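Local coordinates for protein lipase (Streptomyces rimosus, PDB 5MAL) that hydrolyses triacylglycerols, other fatty-acid esters and the thioester of acyl-CoA, as a secreted monomeric lipase of the GDSL family that prefers medium-length acyl chains, at residues A84-T89 against R104-A108; V136-P142 against F183-N189; P142-K146 against E196-G200. All coordinates share one frame; numbering follows the deposited sequence.

Contact 1: residues A84-T89 against R104-A108; sequences AGFADT and RIAKA
Arg104 reaches from helix 98-130 to the first turn of helix 86-96 and lies across Thr89 and Asp88. Its CB points toward the other segment. CG packs on Thr89, 3.5 Å from Thr89 OG1. A bend at chi2 (62°) turns the chain there, and CD passes Asp88 OD1 at van der Waals distance. NE then donates to Asp88 OD1 over 3.0 Å with an N-H...O angle of 163°, in a salt bridge. The carboxylate takes this bond on its anti side, and its plane stands 50° from that of the guanidinium. Over the centre of one guanidinium face sits Thr89 OG1, 3.3 Å from Arg104 CZ. That hydroxyl donates a hydrogen bond to Gly85 O, the carbonyl of the helix N-cap, at 2.7 Å. Gly85 O also accepts from Thr89 N, on the opposite face of its plane. At the tip, Arg104 NH1 donates to a water at 2.8 Å, and the water donates to Ala84 O. The inner side is apolar. Thr89 CG2 presses tightly on Ile105 CD1 at 3.3 Å, and Ala108 CB lies at the edge of the Phe86 ring. The two consecutive helices run back along one another, Thr89 beside Arg104 and Ala84 beside Ala108, as a helical hairpin. Beneath it, Ile105 and Phe86 both rest on helix 159-180, while Ala84 and Phe86 touch Ile112 further along helix 98-130.

Contact 2: residues V136-P142 against F183-N189; sequences VVVLGYP and FAFGDVN
Val136 lies over one face of the Phe183 ring, where the two strands begin to pair. Its CG1 stands 3.6 Å from the centroid of the Phe183 ring in a CH-pi contact, 15° off the normal. The ring gets there with CG anti to the carbonyl carbon (chi1 -56°), and Val138 CG2 approaches it as well. From here the backbones run side by side. Val136 O takes Ala184 N, and Ala184 O takes Val138 N. Gly186 N then gives a short bond of 2.6 Å to Val138 O, and Gly186 O receives Gly140 N. This is parallel pairing between strand 135-139 and the edge strand 184-186 of the central sheet. Helix 159-180 joins the two strands in a beta-alpha-beta crossover, part of the alpha/beta/alpha fold of SGNH hydrolases. Phe185 lies along the Gly140 backbone, its CZ 3.6 Å from Gly140 CA, and a side chain on Gly140 would collide with that ring. Beyond the strands the fit changes. Val188 CG2 still packs closely, 3.4 Å from Tyr141 C, and meets Pro142 CD at 3.9 Å. Next to it, however, the backbones part enough for a water, which donates to Tyr141 O and accepts from Val188 N at 2.9 Å. On this looser side Asp187 OD1 caps Asn189 N at 2.9 Å, met from above the carboxylate plane.

Contact 3: residues P142-K146 against E196-G200; sequences PRFYK and ELCSG
Leu197 O takes a hydrogen bond from Lys146 N, 2.8 Å and almost straight at 172°, and a weaker CA-H...O contact from Tyr145 CA. Leu197 N answers with a 2.7 Å bond to Phe144 O, and the two bonds make a single bridge between backbones. The Tyr145 side chain is set with CG anti to its carbonyl carbon (chi1 -69°), which brings the ring alongside Leu197. Tyr145 CD1 meets Leu197 CB at 3.6 Å, and Leu197 CD1 lies by the outer ring carbons. Cys198 SG sits at the ring edge, 3.8 Å from Tyr145 CD1, in a sulfur-aromatic contact. The segment around it is a type II beta turn from Glu196 to Ser199. Its Glu196 O accepts from both Ser199 N and Ser199 OG, the hydroxyl at 2.6 Å. Cys198 also forms a disulfide with Cys151, which ties the turn to the loop after strand 135-139. An alanine in place of Tyr145 would probably leave Leu197 and the disulfide sulfur without their aromatic neighbour and Tyr215 OH without its hydroxyl partner. On the outer side, Lys146 CD lies over the turn, 3.5 Å from Cys198 O. Glu196 CB packs against Lys146 N, and a bend at chi2 (92°) carries its carboxylate toward water. Two waters donate to Glu196 OE2. One of them accepts from Arg143 NH2, and the other also donates to Tyr145 O. Arg143 itself is paired with Asp168, and Glu196 OE1 accepts from Gly194 N.

Contacts 1 and 2 are mostly buried, while contact 3 is only partly so. Contact 2 belongs to the sheet and is held by regular backbone bonds with apolar side chains around them. Contact 1 joins two helices through side chains, with a salt bridge on its outer rim and no direct backbone bond. Contact 3 lies between loops and mixes one backbone bridge with a ring and bridging waters; a disulfide ties its Cys198 to Cys151, outside both segments. Contacts 2 and 3 share Pro142, and Asn189 OD1 accepts from Arg143 N where they meet. Contact 1 touches neither, but helix 98-130 leads directly into strand 135-139. Helix 159-180 packs against side chains from all three.

Contact 1: residues A84-T89 against R104-A108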
# COMPACT_ATOMS: atom_id res chain seq x y z
N ALA A 84 -1.67 -9.57 -6.20
CA ALA A 84 -0.59 -10.53 -6.17
C ALA A 84 -0.78 -11.52 -5.02
O ALA A 84 -0.00 -12.46 -4.87
CB ALA A 84 0.75 -9.82 -6.06
N GLY A 85 -1.83 -11.31 -4.23
CA GLY A 85 -2.17 -12.19 -3.13
C GLY A 85 -1.22 -12.08 -1.95
O GLY A 85 -0.82 -13.10 -1.38
N PHE A 86 -0.88 -10.86 -1.56
CA PHE A 86 0.08 -10.66 -0.46
C PHE A 86 -0.45 -11.12 0.89
O PHE A 86 0.25 -11.80 1.63
CB PHE A 86 0.49 -9.19 -0.36
CG PHE A 86 1.72 -8.85 -1.15
CD1 PHE A 86 2.18 -9.71 -2.13
CD2 PHE A 86 2.42 -7.68 -0.90
CE1 PHE A 86 3.31 -9.40 -2.86
CE2 PHE A 86 3.56 -7.38 -1.62
CZ PHE A 86 4.00 -8.24 -2.60
N ALA A 87 -1.69 -10.73 1.21
CA ALA A 87 -2.31 -11.13 2.47
C ALA A 87 -2.32 -12.65 2.59
O ALA A 87 -1.82 -13.21 3.58
CB ALA A 87 -3.72 -10.57 2.57
N ASP A 88 -2.88 -13.31 1.58
CA ASP A 88 -2.90 -14.76 1.49
C ASP A 88 -1.51 -15.37 1.63
O ASP A 88 -1.32 -16.37 2.33
CB ASP A 88 -3.52 -15.20 0.16
CG ASP A 88 -3.72 -16.71 0.07
OD1 ASP A 88 -2.73 -17.44 -0.19
OD2 ASP A 88 -4.87 -17.16 0.24
N THR A 89 -0.54 -14.77 0.94
CA THR A 89 0.84 -15.22 1.01
C THR A 89 1.41 -15.15 2.43
O THR A 89 2.01 -16.11 2.92
CB THR A 89 1.73 -14.40 0.09
OG1 THR A 89 1.34 -14.64 -1.27
CG2 THR A 89 3.16 -14.81 0.28
N ARG A 104 4.81 -19.97 -2.26
CA ARG A 104 3.72 -19.00 -2.32
C ARG A 104 4.24 -17.64 -2.77
O ARG A 104 3.61 -16.98 -3.58
CB ARG A 104 3.03 -18.90 -0.96
CG ARG A 104 1.77 -18.07 -0.95
CD ARG A 104 0.72 -18.67 -1.86
NE ARG A 104 -0.41 -17.76 -2.09
CZ ARG A 104 -0.43 -16.83 -3.03
NH1 ARG A 104 0.60 -16.67 -3.85
NH2 ARG A 104 -1.50 -16.04 -3.17
N ILE A 105 5.39 -17.23 -2.22
CA ILE A 105 6.06 -16.00 -2.63
C ILE A 105 6.43 -16.02 -4.11
O ILE A 105 6.25 -15.04 -4.83
CB ILE A 105 7.34 -15.76 -1.83
CG1 ILE A 105 7.04 -15.67 -0.34
CG2 ILE A 105 8.04 -14.50 -2.33
CD1 ILE A 105 6.44 -14.39 0.02
N ALA A 106 6.99 -17.14 -4.55
CA ALA A 106 7.38 -17.28 -5.94
C ALA A 106 6.17 -17.07 -6.85
O ALA A 106 6.26 -16.42 -7.89
CB ALA A 106 8.02 -18.64 -6.19
N LYS A 107 5.04 -17.63 -6.44
CA LYS A 107 3.81 -17.51 -7.21
C LYS A 107 3.38 -16.05 -7.21
O LYS A 107 3.02 -15.49 -8.23
CB LYS A 107 2.72 -18.43 -6.65
CG LYS A 107 1.31 -18.18 -7.17
CD LYS A 107 0.29 -19.04 -6.45
CE LYS A 107 -1.13 -18.63 -6.80
NZ LYS A 107 -2.15 -19.44 -6.06
N ALA A 108 3.48 -15.41 -6.05
CA ALA A 108 3.13 -14.00 -5.93
C ALA A 108 4.05 -13.15 -6.79
O ALA A 108 3.61 -12.21 -7.44
CB ALA A 108 3.20 -13.54 -4.46
O HOH W 1 -0.29 -14.97 -5.88

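Contact 2: residues V136-P142 against F183-N189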
# COMPACT_ATOMS: atom_id res chain seq x y z
N VAL A 136 -0.90 12.97 -9.54
CA VAL A 136 -1.15 11.61 -9.10
C VAL A 136 0.07 11.04 -8.42
O VAL A 136 1.18 11.09 -8.96
CB VAL A 136 -1.56 10.72 -10.29
CG1 VAL A 136 -1.88 9.32 -9.83
CG2 VAL A 136 -2.79 11.31 -10.97
N VAL A 137 -0.12 10.54 -7.21
CA VAL A 137 0.99 9.96 -6.47
C VAL A 137 0.71 8.49 -6.22
O VAL A 137 -0.22 8.14 -5.48
CB VAL A 137 1.22 10.65 -5.12
CG1 VAL A 137 2.53 10.16 -4.50
CG2 VAL A 137 1.22 12.16 -5.28
N VAL A 138 1.51 7.64 -6.84
CA VAL A 138 1.44 6.21 -6.54
C VAL A 138 2.46 5.92 -5.46
O VAL A 138 3.63 6.27 -5.58
CB VAL A 138 1.74 5.35 -7.77
CG1 VAL A 138 1.60 3.88 -7.39
CG2 VAL A 138 0.79 5.71 -8.89
N LEU A 139 2.01 5.32 -4.37
CA LEU A 139 2.93 5.00 -3.30
C LEU A 139 3.20 3.51 -3.33
O LEU A 139 2.31 2.72 -3.63
CB LEU A 139 2.37 5.44 -1.96
CG LEU A 139 2.32 6.95 -1.76
CD1 LEU A 139 1.02 7.58 -2.26
CD2 LEU A 139 2.52 7.27 -0.29
N GLY A 140 4.43 3.13 -3.05
CA GLY A 140 4.79 1.73 -3.05
C GLY A 140 4.49 1.05 -1.72
O GLY A 140 3.76 1.58 -0.87
N TYR A 141 5.03 -0.15 -1.56
CA TYR A 141 4.92 -0.89 -0.31
C TYR A 141 6.29 -0.95 0.32
O TYR A 141 7.30 -0.86 -0.38
CB TYR A 141 4.39 -2.31 -0.56
CG TYR A 141 3.03 -2.35 -1.19
CD1 TYR A 141 1.88 -2.37 -0.42
CD2 TYR A 141 2.89 -2.38 -2.58
CE1 TYR A 141 0.62 -2.40 -1.00
CE2 TYR A 141 1.64 -2.42 -3.18
CZ TYR A 141 0.51 -2.44 -2.39
OH TYR A 141 -0.74 -2.48 -2.96
N PRO A 142 6.35 -1.09 1.64
CA PRO A 142 7.68 -1.16 2.24
C PRO A 142 8.20 -2.59 2.15
O PRO A 142 7.38 -3.51 2.18
CB PRO A 142 7.42 -0.75 3.70
CG PRO A 142 6.03 -1.27 3.98
CD PRO A 142 5.28 -1.10 2.65
N PHE A 183 2.76 9.63 -13.65
CA PHE A 183 2.45 9.75 -12.22
C PHE A 183 3.72 9.76 -11.41
O PHE A 183 4.73 9.18 -11.83
CB PHE A 183 1.58 8.60 -11.72
CG PHE A 183 0.28 8.42 -12.47
CD1 PHE A 183 -0.28 9.45 -13.21
CD2 PHE A 183 -0.39 7.21 -12.38
CE1 PHE A 183 -1.49 9.26 -13.87
CE2 PHE A 183 -1.59 7.02 -13.05
CZ PHE A 183 -2.14 8.05 -13.79
N ALA A 184 3.69 10.42 -10.26
CA ALA A 184 4.78 10.35 -9.32
C ALA A 184 4.72 9.00 -8.63
O ALA A 184 3.63 8.45 -8.43
CB ALA A 184 4.71 11.45 -8.29
N PHE A 185 5.89 8.45 -8.31
CA PHE A 185 5.99 7.27 -7.45
C PHE A 185 6.64 7.66 -6.14
O PHE A 185 7.69 8.33 -6.12
CB PHE A 185 6.79 6.16 -8.12
CG PHE A 185 6.90 4.93 -7.29
CD1 PHE A 185 5.83 4.06 -7.18
CD2 PHE A 185 8.07 4.66 -6.58
CE1 PHE A 185 5.93 2.91 -6.39
CE2 PHE A 185 8.17 3.52 -5.80
CZ PHE A 185 7.09 2.65 -5.71
N GLY A 186 6.03 7.24 -5.05
CA GLY A 186 6.56 7.50 -3.73
C GLY A 186 7.10 6.21 -3.16
O GLY A 186 6.36 5.27 -2.84
N ASP A 187 8.42 6.14 -3.07
CA ASP A 187 9.09 4.96 -2.54
C ASP A 187 9.09 5.04 -1.02
O ASP A 187 9.80 5.86 -0.43
CB ASP A 187 10.52 4.88 -3.07
CG ASP A 187 11.29 3.69 -2.52
OD1 ASP A 187 10.71 2.86 -1.80
OD2 ASP A 187 12.50 3.60 -2.83
N VAL A 188 8.33 4.18 -0.36
CA VAL A 188 8.23 4.33 1.09
C VAL A 188 9.37 3.65 1.83
O VAL A 188 9.47 3.75 3.05
CB VAL A 188 6.88 3.81 1.63
CG1 VAL A 188 5.74 4.68 1.07
CG2 VAL A 188 6.67 2.33 1.30
N ASN A 189 10.27 2.99 1.10
CA ASN A 189 11.47 2.48 1.74
C ASN A 189 12.38 3.61 2.17
O ASN A 189 13.27 3.43 3.00
CB ASN A 189 12.22 1.54 0.81
CG ASN A 189 11.53 0.23 0.66
OD1 ASN A 189 11.07 -0.35 1.64
ND2 ASN A 189 11.43 -0.25 -0.57
O HOH W 2 7.83 1.67 -1.75

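Contact 3: residues P142-K146 against E196-G200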
# COMPACT_ATOMS: atom_id res chain seq x y z
N PRO A 142 6.35 -1.09 1.64
CA PRO A 142 7.68 -1.16 2.24
C PRO A 142 8.20 -2.59 2.15
O PRO A 142 7.38 -3.51 2.18
CB PRO A 142 7.42 -0.75 3.70
CG PRO A 142 6.03 -1.27 3.98
CD PRO A 142 5.28 -1.10 2.65
N ARG A 143 9.50 -2.76 2.01
CA ARG A 143 10.10 -4.05 2.32
C ARG A 143 9.72 -4.35 3.76
O ARG A 143 9.82 -3.47 4.62
CB ARG A 143 11.62 -4.03 2.14
CG ARG A 143 12.09 -4.25 0.72
CD ARG A 143 13.60 -4.31 0.67
NE ARG A 143 14.16 -3.07 1.20
CZ ARG A 143 14.57 -2.06 0.45
NH1 ARG A 143 14.52 -2.15 -0.87
NH2 ARG A 143 15.06 -0.97 1.03
N PHE A 144 9.26 -5.57 4.02
CA PHE A 144 8.73 -5.89 5.34
C PHE A 144 9.81 -6.11 6.40
O PHE A 144 9.55 -5.93 7.59
CB PHE A 144 7.85 -7.14 5.29
CG PHE A 144 6.49 -6.92 4.68
CD1 PHE A 144 5.98 -5.65 4.48
CD2 PHE A 144 5.71 -8.01 4.33
CE1 PHE A 144 4.72 -5.46 3.93
CE2 PHE A 144 4.45 -7.84 3.76
CZ PHE A 144 3.96 -6.56 3.56
N TYR A 145 11.00 -6.53 5.98
CA TYR A 145 12.02 -7.01 6.92
C TYR A 145 13.37 -6.34 6.78
O TYR A 145 13.81 -6.03 5.67
CB TYR A 145 12.21 -8.53 6.74
CG TYR A 145 11.01 -9.30 7.20
CD1 TYR A 145 10.78 -9.49 8.55
CD2 TYR A 145 10.10 -9.83 6.29
CE1 TYR A 145 9.68 -10.18 9.00
CE2 TYR A 145 8.99 -10.53 6.73
CZ TYR A 145 8.79 -10.70 8.09
OH TYR A 145 7.70 -11.38 8.58
N LYS A 146 14.02 -6.14 7.92
CA LYS A 146 15.44 -5.84 7.94
C LYS A 146 16.16 -7.17 8.00
O LYS A 146 15.87 -8.00 8.86
CB LYS A 146 15.83 -5.00 9.15
CG LYS A 146 17.34 -4.91 9.34
CD LYS A 146 17.70 -4.39 10.72
CE LYS A 146 19.10 -3.78 10.76
NZ LYS A 146 19.97 -4.29 9.66
N GLU A 196 11.72 -1.54 9.49
CA GLU A 196 11.14 -2.79 9.03
C GLU A 196 10.90 -3.70 10.22
O GLU A 196 11.32 -3.40 11.33
CB GLU A 196 12.07 -3.46 8.03
CG GLU A 196 12.59 -2.54 6.93
CD GLU A 196 13.93 -1.88 7.27
OE1 GLU A 196 14.26 -1.70 8.46
OE2 GLU A 196 14.67 -1.54 6.31
N LEU A 197 10.19 -4.80 10.01
CA LEU A 197 10.20 -5.84 11.01
C LEU A 197 11.65 -6.28 11.17
O LEU A 197 12.42 -6.27 10.20
CB LEU A 197 9.29 -7.00 10.60
CG LEU A 197 7.82 -6.60 10.51
CD1 LEU A 197 6.98 -7.75 10.00
CD2 LEU A 197 7.31 -6.15 11.88
N CYS A 198 12.02 -6.60 12.41
CA CYS A 198 13.38 -7.00 12.81
C CYS A 198 14.36 -5.84 12.82
O CYS A 198 15.56 -6.04 13.00
CB CYS A 198 13.93 -8.11 11.91
SG CYS A 198 12.83 -9.51 11.72
N SER A 199 13.87 -4.62 12.63
CA SER A 199 14.76 -3.47 12.66
C SER A 199 15.05 -3.01 14.08
O SER A 199 16.00 -2.28 14.32
CB SER A 199 14.15 -2.31 11.90
OG SER A 199 13.01 -1.86 12.61
N GLY A 200 14.19 -3.42 15.00
CA GLY A 200 14.27 -2.96 16.38
C GLY A 200 13.40 -1.74 16.57
O GLY A 200 13.16 -1.27 17.69
O HOH W 3 14.94 -4.07 4.29
O HOH W 4 13.78 -1.18 3.91